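Local coordinates for protein beta-hydroxyacid dehydrogenase, 3-hydroxyisobutyrate dehydrogenase (Saccharomonospora xinjiangensis XJ-54, PDB 6GRL) that probably reduces imines with NADPH as an S-selective imine reductase, pairing a Rossmann-type cofactor domain with a helical C-terminal domain, at residues A255-M258 against D259-S263; G199-H202 against T203-V206; P141-T145 against S146-L150; R122-E126 against R127-Y131; A88-D91 against E92-S96. All coordinates share one frame; numbering follows the deposited sequence.

All five contacts are local, formed between residues a few positions apart. Interactions 1 and 2 lie on two helices of the C-terminal domain, their centres about 16 Å apart, and interactions 3, 4 and 5 belong to the Rossmann-type domain. Buried methionine and isoleucine side chains mark the inner side of 255-263, whereas 199-206 is a surface contact with a phenylalanine-leucine CH-pi pair. In the N-terminal domain 88-96 and 122-131 touch through L94 O and W123 CZ2, while 141-150 is a surface turn leading into the strand next to 130-137. Their chemistry differs accordingly: valine-leucine packing in interaction 5, a cation-pi stack in interaction 4, hydroxyl and water bonds in interaction 3.

Interaction 1 (A255-M258 against D259-S263); sequences AALM and DDLIS
A255 and D259 are joined by a backbone hydrogen bond in the middle of helix 251-267, one of the alpha-helices of the C-terminal domain. D259 N meets A255 O at 3.2 Å, while the A255 methyl touches D283 and I286 on helix 273-287. At A256 the pattern changes. The backbone bond from D260 N to its carbonyl is weak, and a water also bridges here, donating to A256 O at 2.8 Å and to D260 OD1 at 2.9 Å. The D260 carboxylate is folded back beside its own backbone N (chi1 -60°), which brings OD1 within range of that bridge on the exposed side of the helix. L257 comes next; L257 O accepts from L261 N at 3.0 Å, and the branch point L257 CG makes a looser apolar approach of 4.4 Å to L261 CD1. M258 closes the segment on the buried side. Its chain is bent at both chi2 and chi3, which lays SD against L261, and the two side chains of M258 and L261 cross obliquely. M275 and M282 on helix 273-287 also touch M258, making a methionine-rich seam between the two helices. M258 O is gripped by I262 N at 2.8 Å in a fairly straight bond, with the I262 side chain folded over the same oxygen. The sulfur itself rests against one leucine methyl, M258 SD to L261 CD1 at 3.6 Å.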
loop_
_atom_site.group_PDB
_atom_site.type_symbol
_atom_site.label_atom_id
_atom_site.label_comp_id
_atom_site.label_asym_id
_atom_site.label_seq_id
_atom_site.Cartn_x
_atom_site.Cartn_y
_atom_site.Cartn_z
ATOM N N ALA A 255 20.671 17.928 -18.579
ATOM C CA ALA A 255 21.956 17.592 -17.972
ATOM C C ALA A 255 22.734 18.846 -17.594
ATOM O O ALA A 255 23.335 18.911 -16.516
ATOM C CB ALA A 255 22.774 16.714 -18.917
ATOM N N ALA A 256 22.736 19.852 -18.471
ATOM C CA ALA A 256 23.389 21.115 -18.141
ATOM C C ALA A 256 22.719 21.778 -16.943
ATOM O O ALA A 256 23.390 22.401 -16.112
ATOM C CB ALA A 256 23.375 22.048 -19.351
ATOM N N LEU A 257 21.395 21.648 -16.836
ATOM C CA LEU A 257 20.692 22.185 -15.678
ATOM C C LEU A 257 21.045 21.423 -14.408
ATOM O O LEU A 257 21.112 22.020 -13.327
ATOM C CB LEU A 257 19.182 22.151 -15.921
ATOM C CG LEU A 257 18.276 22.607 -14.775
ATOM C CD1 LEU A 257 18.593 24.038 -14.372
ATOM C CD2 LEU A 257 16.811 22.469 -15.166
ATOM N N MET A 258 21.278 20.112 -14.516
ATOM C CA MET A 258 21.636 19.324 -13.342
ATOM C C MET A 258 22.967 19.775 -12.757
ATOM O O MET A 258 23.114 19.873 -11.533
ATOM C CB MET A 258 21.686 17.838 -13.700
ATOM C CG MET A 258 20.332 17.224 -14.015
ATOM S SD MET A 258 19.118 17.459 -12.706
ATOM C CE MET A 258 19.923 16.615 -11.350
ATOM N N ASP A 259 23.952 20.053 -13.615
ATOM C CA ASP A 259 25.240 20.527 -13.121
ATOM C C ASP A 259 25.087 21.842 -12.367
ATOM O O ASP A 259 25.753 22.065 -11.349
ATOM C CB ASP A 259 26.227 20.679 -14.278
ATOM C CG ASP A 259 27.648 20.893 -13.801
ATOM O OD1 ASP A 259 28.228 19.948 -13.227
ATOM O OD2 ASP A 259 28.185 22.004 -14.000
ATOM N N ASP A 260 24.207 22.723 -12.850
ATOM C CA ASP A 260 23.933 23.964 -12.133
ATOM C C ASP A 260 23.264 23.688 -10.793
ATOM O O ASP A 260 23.533 24.380 -9.804
ATOM C CB ASP A 260 23.059 24.878 -12.989
ATOM C CG ASP A 260 23.712 25.240 -14.307
ATOM O OD1 ASP A 260 24.959 25.265 -14.367
ATOM O OD2 ASP A 260 22.977 25.497 -15.283
ATOM N N LEU A 261 22.386 22.683 -10.745
ATOM C CA LEU A 261 21.740 22.315 -9.488
ATOM C C LEU A 261 22.755 21.775 -8.491
ATOM O O LEU A 261 22.747 22.154 -7.314
ATOM C CB LEU A 261 20.643 21.280 -9.744
ATOM C CG LEU A 261 19.399 21.743 -10.503
ATOM C CD1 LEU A 261 18.550 20.551 -10.914
ATOM C CD2 LEU A 261 18.591 22.705 -9.655
ATOM N N ILE A 262 23.638 20.883 -8.947
ATOM C CA ILE A 262 24.627 20.285 -8.056
ATOM C C ILE A 262 25.584 21.345 -7.530
ATOM O O ILE A 262 25.906 21.376 -6.337
ATOM C CB ILE A 262 25.380 19.154 -8.782
ATOM C CG1 ILE A 262 24.419 18.029 -9.168
ATOM C CG2 ILE A 262 26.517 18.628 -7.919
ATOM C CD1 ILE A 262 24.938 17.144 -10.283
ATOM N N SER A 263 26.049 22.236 -8.410
ATOM C CA SER A 263 27.010 23.252 -7.995
ATOM C C SER A 263 26.419 24.177 -6.938
ATOM O O SER A 263 27.100 24.546 -5.975
ATOM C CB SER A 263 27.479 24.053 -9.210
ATOM O OG SER A 263 28.397 25.063 -8.832
HETATM O O HOH W 1 25.588 23.893 -16.878
#

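Interaction 2 (G199-H202 against T203-V206); sequences GFLH and TLSV
F200 and L204 form the tightly packed side of this turn of the long alpha-helix 181-209 in the C-terminal domain. The phenyl ring swings along the helix because its CG stands opposite the backbone N (chi1 167°), and L204 lies over one of its faces in a CH-pi contact. L204 CD1 sits 3.9 Å from the F200 ring centroid, 28° off the normal, and approaches the rim atom F200 CZ to 3.5 Å. The same methyl is met more loosely by L201 CD2, at 4.1 Å. Helix 214-225 continues this apolar cluster, with A218 and V221 against F200 and F217 against L204. Replacing L204 with an alanine would probably strip the F200 face of its methyl cover and open a gap beside F217. Polar contacts lie elsewhere on the turn. G199 O is gripped twice by one residue: T203 N and T203 OG1 reach it from opposite faces of its carbonyl plane, the hydroxyl at 2.7 Å and the amide at 3.0 Å. The hydroxyl is placed there by its position beside the T203 backbone N (chi1 -54°). The loose side carries H202 and S205, which do not touch through their side chains but share a water. E271 and R265 also touch the H202 side chain, so this side is polar without being bare. The bridging water lies in the plane of the imidazole at its edge, 2.7 Å from H202 ND1 and 2.8 Å from S205 OG.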
loop_
_atom_site.group_PDB
_atom_site.type_symbol
_atom_site.label_atom_id
_atom_site.label_comp_id
_atom_site.label_asym_id
_atom_site.label_seq_id
_atom_site.Cartn_x
_atom_site.Cartn_y
_atom_site.Cartn_z
ATOM N N GLY A 199 13.481 13.831 -0.353
ATOM C CA GLY A 199 13.865 14.879 -1.281
ATOM C C GLY A 199 13.300 16.226 -0.883
ATOM O O GLY A 199 13.945 17.259 -1.081
ATOM N N PHE A 200 12.100 16.230 -0.300
ATOM C CA PHE A 200 11.502 17.461 0.202
ATOM C C PHE A 200 12.344 18.064 1.321
ATOM O O PHE A 200 12.613 19.271 1.331
ATOM C CB PHE A 200 10.075 17.171 0.674
ATOM C CG PHE A 200 9.454 18.272 1.484
ATOM C CD1 PHE A 200 9.155 19.494 0.905
ATOM C CD2 PHE A 200 9.144 18.072 2.819
ATOM C CE1 PHE A 200 8.573 20.505 1.649
ATOM C CE2 PHE A 200 8.561 19.077 3.568
ATOM C CZ PHE A 200 8.276 20.295 2.982
ATOM N N LEU A 201 12.785 17.231 2.270
ATOM C CA LEU A 201 13.594 17.734 3.376
ATOM C C LEU A 201 14.918 18.303 2.880
ATOM O O LEU A 201 15.340 19.381 3.317
ATOM C CB LEU A 201 13.843 16.625 4.398
ATOM C CG LEU A 201 12.646 16.165 5.230
ATOM C CD1 LEU A 201 13.115 15.295 6.387
ATOM C CD2 LEU A 201 11.840 17.353 5.736
ATOM N N HIS A 202 15.592 17.594 1.972
ATOM C CA HIS A 202 16.849 18.103 1.432
ATOM C C HIS A 202 16.646 19.406 0.670
ATOM O O HIS A 202 17.515 20.284 0.701
ATOM C CB HIS A 202 17.502 17.053 0.532
ATOM C CG HIS A 202 17.960 15.831 1.266
ATOM N ND1 HIS A 202 18.695 15.893 2.430
ATOM C CD2 HIS A 202 17.792 14.514 0.998
ATOM C CE1 HIS A 202 18.957 14.668 2.850
ATOM N NE2 HIS A 202 18.420 13.814 1.998
ATOM N N THR A 203 15.508 19.553 -0.013
ATOM C CA THR A 203 15.209 20.814 -0.685
ATOM C C THR A 203 15.033 21.943 0.324
ATOM O O THR A 203 15.474 23.074 0.085
ATOM C CB THR A 203 13.956 20.663 -1.549
ATOM O OG1 THR A 203 14.126 19.557 -2.445
ATOM C CG2 THR A 203 13.704 21.926 -2.358
ATOM N N LEU A 204 14.395 21.651 1.460
ATOM C CA LEU A 204 14.289 22.646 2.523
ATOM C C LEU A 204 15.666 23.036 3.044
ATOM O O LEU A 204 15.893 24.197 3.407
ATOM C CB LEU A 204 13.421 22.111 3.662
ATOM C CG LEU A 204 11.954 21.811 3.353
ATOM C CD1 LEU A 204 11.256 21.290 4.596
ATOM C CD2 LEU A 204 11.247 23.042 2.817
ATOM N N SER A 205 16.596 22.080 3.089
ATOM C CA SER A 205 17.959 22.392 3.508
ATOM C C SER A 205 18.603 23.408 2.573
ATOM O O SER A 205 19.344 24.292 3.021
ATOM C CB SER A 205 18.799 21.115 3.565
ATOM O OG SER A 205 18.286 20.205 4.522
ATOM N N VAL A 206 18.327 23.303 1.272
ATOM C CA VAL A 206 18.915 24.234 0.312
ATOM C C VAL A 206 18.407 25.649 0.559
ATOM O O VAL A 206 19.192 26.600 0.645
ATOM C CB VAL A 206 18.626 23.778 -1.129
ATOM C CG1 VAL A 206 19.023 24.866 -2.116
ATOM C CG2 VAL A 206 19.364 22.486 -1.438
HETATM O O HOH W 2 19.830 18.037 3.687
#

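Interaction 3 (P141-T145 against S146-L150); sequences PDVGT and SNVSL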
loop_
_atom_site.group_PDB
_atom_site.type_symbol
_atom_site.label_atom_id
_atom_site.label_comp_id
_atom_site.label_asym_id
_atom_site.label_seq_id
_atom_site.Cartn_x
_atom_site.Cartn_y
_atom_site.Cartn_z
ATOM N N PRO A 141 -10.520 5.325 11.886
ATOM C CA PRO A 141 -11.777 6.090 11.982
ATOM C C PRO A 141 -12.476 6.304 10.649
ATOM O O PRO A 141 -13.660 6.663 10.643
ATOM C CB PRO A 141 -11.332 7.425 12.596
ATOM C CG PRO A 141 -10.114 7.094 13.351
ATOM C CD PRO A 141 -9.412 6.075 12.511
ATOM N N ASP A 142 -11.794 6.091 9.524
ATOM C CA ASP A 142 -12.377 6.309 8.209
ATOM C C ASP A 142 -12.804 5.015 7.526
ATOM O O ASP A 142 -13.219 5.052 6.363
ATOM C CB ASP A 142 -11.393 7.069 7.315
ATOM C CG ASP A 142 -11.121 8.473 7.815
ATOM O OD1 ASP A 142 -11.988 9.034 8.515
ATOM O OD2 ASP A 142 -10.039 9.015 7.505
ATOM N N VAL A 143 -12.710 3.874 8.215
ATOM C CA VAL A 143 -13.137 2.614 7.621
ATOM C C VAL A 143 -14.631 2.670 7.333
ATOM O O VAL A 143 -15.424 3.178 8.138
ATOM C CB VAL A 143 -12.780 1.436 8.544
ATOM C CG1 VAL A 143 -13.422 0.143 8.048
ATOM C CG2 VAL A 143 -11.273 1.278 8.633
ATOM N N GLY A 144 -15.018 2.161 6.167
ATOM C CA GLY A 144 -16.396 2.217 5.730
ATOM C C GLY A 144 -16.782 3.482 4.999
ATOM O O GLY A 144 -17.966 3.660 4.688
ATOM N N THR A 145 -15.831 4.367 4.724
ATOM C CA THR A 145 -16.075 5.614 4.012
ATOM C C THR A 145 -15.175 5.685 2.783
ATOM O O THR A 145 -14.348 4.804 2.534
ATOM C CB THR A 145 -15.837 6.828 4.916
ATOM O OG1 THR A 145 -14.431 7.087 5.011
ATOM C CG2 THR A 145 -16.399 6.587 6.312
ATOM N N SER A 146 -15.336 6.765 2.016
ATOM C CA SER A 146 -14.547 6.974 0.809
ATOM C C SER A 146 -13.113 7.398 1.097
ATOM O O SER A 146 -12.336 7.557 0.149
ATOM C CB SER A 146 -15.223 8.020 -0.079
ATOM O OG SER A 146 -16.503 7.581 -0.498
ATOM N N ASN A 147 -12.742 7.592 2.360
ATOM C CA ASN A 147 -11.386 7.981 2.719
ATOM C C ASN A 147 -10.519 6.789 3.106
ATOM O O ASN A 147 -9.426 6.979 3.648
ATOM C CB ASN A 147 -11.413 9.012 3.849
ATOM C CG ASN A 147 -11.839 10.383 3.366
ATOM O OD1 ASN A 147 -11.634 10.728 2.202
ATOM N ND2 ASN A 147 -12.426 11.175 4.256
ATOM N N VAL A 148 -10.982 5.571 2.840
ATOM C CA VAL A 148 -10.185 4.361 2.999
ATOM C C VAL A 148 -10.254 3.585 1.692
ATOM O O VAL A 148 -11.337 3.418 1.122
ATOM C CB VAL A 148 -10.676 3.494 4.175
ATOM C CG1 VAL A 148 -10.179 2.061 4.035
ATOM C CG2 VAL A 148 -10.206 4.085 5.491
ATOM N N SER A 149 -9.099 3.134 1.208
ATOM C CA SER A 149 -9.011 2.316 0.010
ATOM C C SER A 149 -8.272 1.025 0.330
ATOM O O SER A 149 -7.366 1.000 1.169
ATOM C CB SER A 149 -8.303 3.060 -1.129
ATOM O OG SER A 149 -6.963 3.360 -0.786
ATOM N N LEU A 150 -8.668 -0.051 -0.344
ATOM C CA LEU A 150 -8.112 -1.374 -0.099
ATOM C C LEU A 150 -7.657 -1.986 -1.414
ATOM O O LEU A 150 -8.383 -1.933 -2.411
ATOM C CB LEU A 150 -9.139 -2.288 0.583
ATOM C CG LEU A 150 -9.633 -1.890 1.977
ATOM C CD1 LEU A 150 -10.886 -1.030 1.888
ATOM C CD2 LEU A 150 -9.888 -3.127 2.827
HETATM O O HOH W 3 -8.151 7.724 6.158
HETATM O O HOH W 4 -14.481 9.798 5.827
#
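T145 and N147 supply the main direct hydrogen bond between 141-145 and 146-150, with N147 N donating to T145 OG1 at 3.2 Å in a nearly straight line (165°). The same hydroxyl gives its proton to D142 O at 2.7 Å, which T145 N also reaches, so the D142 carbonyl is held by two donors from one residue. This double use depends on the T145 hydroxyl standing between its own backbone N and carbonyl carbon (chi1 79°). The backbone bond from V148 N to T145 O is long and weak.

Two waters extend the polar network. One donates to D142 OD2 at 2.7 Å and to N147 O at 2.9 Å, tying the carboxylate to the following turn. Another donates to T145 OG1 and accepts a weak bond from N147 ND2.

Apolar contact is centred on V148, whose CG2 rests against D142 CB at 3.7 Å and comes to 4.3 Å from V143 CG2. V148 also meets I136 on strand 130-137, and V143 turns instead to M31, A34 and A38 of helix 30-41.

Two successive beta turns result, type II from D142 to T145, with G144 at positive phi, and type I from T145 to V148. Together they form the later part of the connection between the antiparallel neighbours 130-137 and 149-154 of the Rossmann-type domain.

Interaction 4 (R122-E126 against R127-Y131); sequences RWARE and RGAEY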
loop_
_atom_site.group_PDB
_atom_site.type_symbol
_atom_site.label_atom_id
_atom_site.label_comp_id
_atom_site.label_asym_id
_atom_site.label_seq_id
_atom_site.Cartn_x
_atom_site.Cartn_y
_atom_site.Cartn_z
ATOM N N ARG A 122 -0.458 -20.425 0.093
ATOM C CA ARG A 122 -0.162 -21.852 0.067
ATOM C C ARG A 122 -0.639 -22.529 1.345
ATOM O O ARG A 122 -1.190 -23.634 1.302
ATOM C CB ARG A 122 1.337 -22.075 -0.137
ATOM C CG ARG A 122 1.835 -21.729 -1.534
ATOM C CD ARG A 122 3.270 -22.192 -1.742
ATOM N NE ARG A 122 4.199 -21.529 -0.830
ATOM C CZ ARG A 122 4.820 -20.383 -1.095
ATOM N NH1 ARG A 122 4.614 -19.763 -2.250
ATOM N NH2 ARG A 122 5.650 -19.856 -0.204
ATOM N N TRP A 123 -0.443 -21.869 2.490
ATOM C CA TRP A 123 -0.916 -22.407 3.761
ATOM C C TRP A 123 -2.424 -22.622 3.742
ATOM O O TRP A 123 -2.920 -23.661 4.196
ATOM C CB TRP A 123 -0.519 -21.456 4.892
ATOM C CG TRP A 123 -0.835 -21.938 6.278
ATOM C CD1 TRP A 123 -0.009 -22.634 7.112
ATOM C CD2 TRP A 123 -2.055 -21.732 7.004
ATOM N NE1 TRP A 123 -0.641 -22.884 8.306
ATOM C CE2 TRP A 123 -1.897 -22.341 8.265
ATOM C CE3 TRP A 123 -3.265 -21.099 6.707
ATOM C CZ2 TRP A 123 -2.905 -22.335 9.228
ATOM C CZ3 TRP A 123 -4.263 -21.093 7.666
ATOM C CH2 TRP A 123 -4.076 -21.707 8.910
ATOM N N ALA A 124 -3.170 -21.653 3.210
ATOM C CA ALA A 124 -4.618 -21.788 3.136
ATOM C C ALA A 124 -5.025 -22.866 2.138
ATOM O O ALA A 124 -5.958 -23.635 2.395
ATOM C CB ALA A 124 -5.249 -20.446 2.766
ATOM N N ARG A 125 -4.338 -22.936 0.994
ATOM C CA ARG A 125 -4.707 -23.910 -0.030
ATOM C C ARG A 125 -4.507 -25.338 0.463
ATOM O O ARG A 125 -5.341 -26.213 0.202
ATOM C CB ARG A 125 -3.902 -23.664 -1.306
ATOM C CG ARG A 125 -4.167 -24.678 -2.410
ATOM C CD ARG A 125 -3.323 -24.400 -3.648
ATOM N NE ARG A 125 -2.856 -23.018 -3.701
ATOM C CZ ARG A 125 -1.576 -22.664 -3.754
ATOM N NH1 ARG A 125 -0.629 -23.592 -3.761
ATOM N NH2 ARG A 125 -1.242 -21.381 -3.801
ATOM N N GLU A 126 -3.407 -25.594 1.178
ATOM C CA GLU A 126 -3.184 -26.914 1.759
ATOM C C GLU A 126 -4.311 -27.328 2.692
ATOM O O GLU A 126 -4.502 -28.528 2.924
ATOM C CB GLU A 126 -1.855 -26.943 2.517
ATOM C CG GLU A 126 -0.635 -26.694 1.649
ATOM C CD GLU A 126 0.495 -26.025 2.409
ATOM O OE1 GLU A 126 0.414 -25.949 3.654
ATOM O OE2 GLU A 126 1.458 -25.565 1.757
ATOM N N ARG A 127 -5.059 -26.366 3.228
ATOM C CA ARG A 127 -6.158 -26.629 4.144
ATOM C C ARG A 127 -7.520 -26.497 3.477
ATOM O O ARG A 127 -8.546 -26.599 4.158
ATOM C CB ARG A 127 -6.055 -25.696 5.352
ATOM C CG ARG A 127 -4.919 -26.090 6.281
ATOM C CD ARG A 127 -4.369 -24.926 7.090
ATOM N NE ARG A 127 -3.290 -25.383 7.959
ATOM C CZ ARG A 127 -2.049 -25.632 7.548
ATOM N NH1 ARG A 127 -1.716 -25.450 6.276
ATOM N NH2 ARG A 127 -1.137 -26.060 8.410
ATOM N N GLY A 128 -7.554 -26.282 2.164
ATOM C CA GLY A 128 -8.812 -26.225 1.449
ATOM C C GLY A 128 -9.528 -24.899 1.523
ATOM O O GLY A 128 -10.729 -24.841 1.245
ATOM N N ALA A 129 -8.831 -23.830 1.891
ATOM C CA ALA A 129 -9.423 -22.508 1.995
ATOM C C ALA A 129 -8.927 -21.621 0.860
ATOM O O ALA A 129 -7.789 -21.751 0.399
ATOM C CB ALA A 129 -9.090 -21.855 3.341
ATOM N N GLU A 130 -9.803 -20.729 0.406
ATOM C CA GLU A 130 -9.405 -19.676 -0.512
ATOM C C GLU A 130 -8.756 -18.534 0.265
ATOM O O GLU A 130 -9.001 -18.344 1.459
ATOM C CB GLU A 130 -10.608 -19.169 -1.306
ATOM C CG GLU A 130 -11.074 -20.123 -2.393
ATOM C CD GLU A 130 -12.416 -19.732 -2.978
ATOM O OE1 GLU A 130 -13.157 -18.977 -2.315
ATOM O OE2 GLU A 130 -12.727 -20.175 -4.103
ATOM N N TYR A 131 -7.910 -17.771 -0.424
ATOM C CA TYR A 131 -7.116 -16.748 0.242
ATOM C C TYR A 131 -7.098 -15.469 -0.577
ATOM O O TYR A 131 -6.850 -15.501 -1.787
ATOM C CB TYR A 131 -5.682 -17.232 0.483
ATOM C CG TYR A 131 -4.806 -16.216 1.179
ATOM C CD1 TYR A 131 -4.869 -16.045 2.557
ATOM C CD2 TYR A 131 -3.919 -15.426 0.459
ATOM C CE1 TYR A 131 -4.073 -15.115 3.197
ATOM C CE2 TYR A 131 -3.117 -14.494 1.091
ATOM C CZ TYR A 131 -3.202 -14.343 2.460
ATOM O OH TYR A 131 -2.405 -13.420 3.093
#
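A Schellman motif ends helix 114-126 just before strand 130-137, and W123 and R127 stack across it. G128, at positive phi, is its C-prime residue: A129 N donates to A124 O at 2.9 Å and G128 N to R125 O at 3.0 Å. R127 N also reaches A124 O, from the opposite face of the carbonyl plane to A129 N. The extended R127 side chain runs over the indole, its guanidinium lying flat on the W123 ring with planes 12° apart. R127 CZ sits 3.5 Å from the five-membered-ring centroid, a cation-pi contact, and R127 CD 3.6 Å from the six-membered-ring centroid, a CH-pi contact. R127 NH1 holds W123 O at 3.0 Å, and a weak salt bridge runs to E126 OE1 at the guanidinium edge. With W123 replaced by an alanine, the guanidinium would probably lose the flat surface it stacks on and be less firmly held. A124 CB packs against A129 CB at 4.1 Å and against Y131 CB of strand 130-137. The Y131 hydroxyl bonds to D133, N108 and N120. Within this beta-alpha-beta unit, L106 of strand 105-108 meets W123 and A124 on the helix and A129 in the connecting loop.

Interaction 5 (A88-D91 against E92-S96); sequences AAVD and EVLGS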
loop_
_atom_site.group_PDB
_atom_site.type_symbol
_atom_site.label_atom_id
_atom_site.label_comp_id
_atom_site.label_asym_id
_atom_site.label_seq_id
_atom_site.Cartn_x
_atom_site.Cartn_y
_atom_site.Cartn_z
ATOM N N ALA A 88 4.179 -11.833 11.875
ATOM C CA ALA A 88 4.500 -12.764 12.953
ATOM C C ALA A 88 3.272 -13.064 13.802
ATOM O O ALA A 88 3.089 -14.197 14.264
ATOM C CB ALA A 88 5.628 -12.200 13.816
ATOM N N ALA A 89 2.414 -12.063 14.011
ATOM C CA ALA A 89 1.185 -12.287 14.766
ATOM C C ALA A 89 0.219 -13.179 13.995
ATOM O O ALA A 89 -0.496 -13.991 14.594
ATOM C CB ALA A 89 0.527 -10.951 15.107
ATOM N N VAL A 90 0.182 -13.042 12.669
ATOM C CA VAL A 90 -0.689 -13.890 11.859
ATOM C C VAL A 90 -0.251 -15.345 11.955
ATOM O O VAL A 90 -1.082 -16.252 12.086
ATOM C CB VAL A 90 -0.707 -13.398 10.400
ATOM C CG1 VAL A 90 -1.516 -14.348 9.527
ATOM C CG2 VAL A 90 -1.271 -11.990 10.323
ATOM N N ASP A 91 1.061 -15.590 11.907
ATOM C CA ASP A 91 1.564 -16.956 12.000
ATOM C C ASP A 91 1.206 -17.588 13.339
ATOM O O ASP A 91 0.855 -18.772 13.402
ATOM C CB ASP A 91 3.078 -16.972 11.790
ATOM C CG ASP A 91 3.481 -16.510 10.404
ATOM O OD1 ASP A 91 2.673 -16.673 9.465
ATOM O OD2 ASP A 91 4.603 -15.982 10.254
ATOM N N GLU A 92 1.282 -16.811 14.422
ATOM C CA GLU A 92 0.989 -17.356 15.743
ATOM C C GLU A 92 -0.495 -17.665 15.902
ATOM O O GLU A 92 -0.861 -18.705 16.463
ATOM C CB GLU A 92 1.453 -16.381 16.824
ATOM C CG GLU A 92 1.277 -16.900 18.241
ATOM C CD GLU A 92 1.867 -15.969 19.279
ATOM O OE1 GLU A 92 2.395 -14.905 18.894
ATOM O OE2 GLU A 92 1.805 -16.301 20.481
ATOM N N VAL A 93 -1.365 -16.779 15.414
ATOM C CA VAL A 93 -2.801 -16.968 15.598
ATOM C C VAL A 93 -3.308 -18.104 14.719
ATOM O O VAL A 93 -4.011 -19.008 15.187
ATOM C CB VAL A 93 -3.555 -15.655 15.321
ATOM C CG1 VAL A 93 -5.057 -15.902 15.265
ATOM C CG2 VAL A 93 -3.222 -14.626 16.389
ATOM N N LEU A 94 -2.962 -18.078 13.430
ATOM C CA LEU A 94 -3.416 -19.135 12.534
ATOM C C LEU A 94 -2.770 -20.473 12.867
ATOM O O LEU A 94 -3.363 -21.527 12.611
ATOM C CB LEU A 94 -3.137 -18.752 11.081
ATOM C CG LEU A 94 -3.992 -17.604 10.543
ATOM C CD1 LEU A 94 -3.700 -17.362 9.076
ATOM C CD2 LEU A 94 -5.471 -17.886 10.761
ATOM N N GLY A 95 -1.563 -20.456 13.439
ATOM C CA GLY A 95 -0.934 -21.690 13.875
ATOM C C GLY A 95 -1.639 -22.361 15.033
ATOM O O GLY A 95 -1.495 -23.575 15.215
ATOM N N SER A 96 -2.397 -21.600 15.819
ATOM C CA SER A 96 -3.157 -22.140 16.939
ATOM C C SER A 96 -4.496 -22.728 16.515
ATOM O O SER A 96 -5.233 -23.230 17.371
ATOM C CB SER A 96 -3.386 -21.049 17.989
ATOM O OG SER A 96 -4.169 -19.991 17.459
HETATM O O HOH W 5 3.696 -13.143 17.244
#
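V90 and L94 run alongside each other in the same direction, one turn apart on helix 87-95. V90 CG1 stands opposite its backbone N (chi1 175°), which places this methyl beside L94 CD1, 3.7 Å away. The leucine reaches it by holding CG beside the backbone N (chi1 -69°) and then extending through chi2. Behind this pair L94 N donates to V90 O at 2.9 Å in a straight bond (165°). V93 has the same first torsion as V90, yet its CG2 is the branch folded back, 3.3 Å from A89 O, while its N bonds to that oxygen at 3.0 Å. On the buried side V93 meets R51, L84 and P70.

E92 adopts an extended chain with CG opposite its N, carrying the carboxylate out along the exposed side. A water there donates to E92 OE1 at 2.7 Å and, weakly, to A88 O, whose carbonyl also accepts from E92 N.

G95 N closes the last turn on D91 O at 2.9 Å, approaching above the carbonyl plane. Just past the helix, S96 N bonds back to V93 O at 3.1 Å. The segments make up most of helix 87-95, the helix of the beta-alpha-beta crossover between strands 79-82 and 105-108 of the Rossmann-type domain.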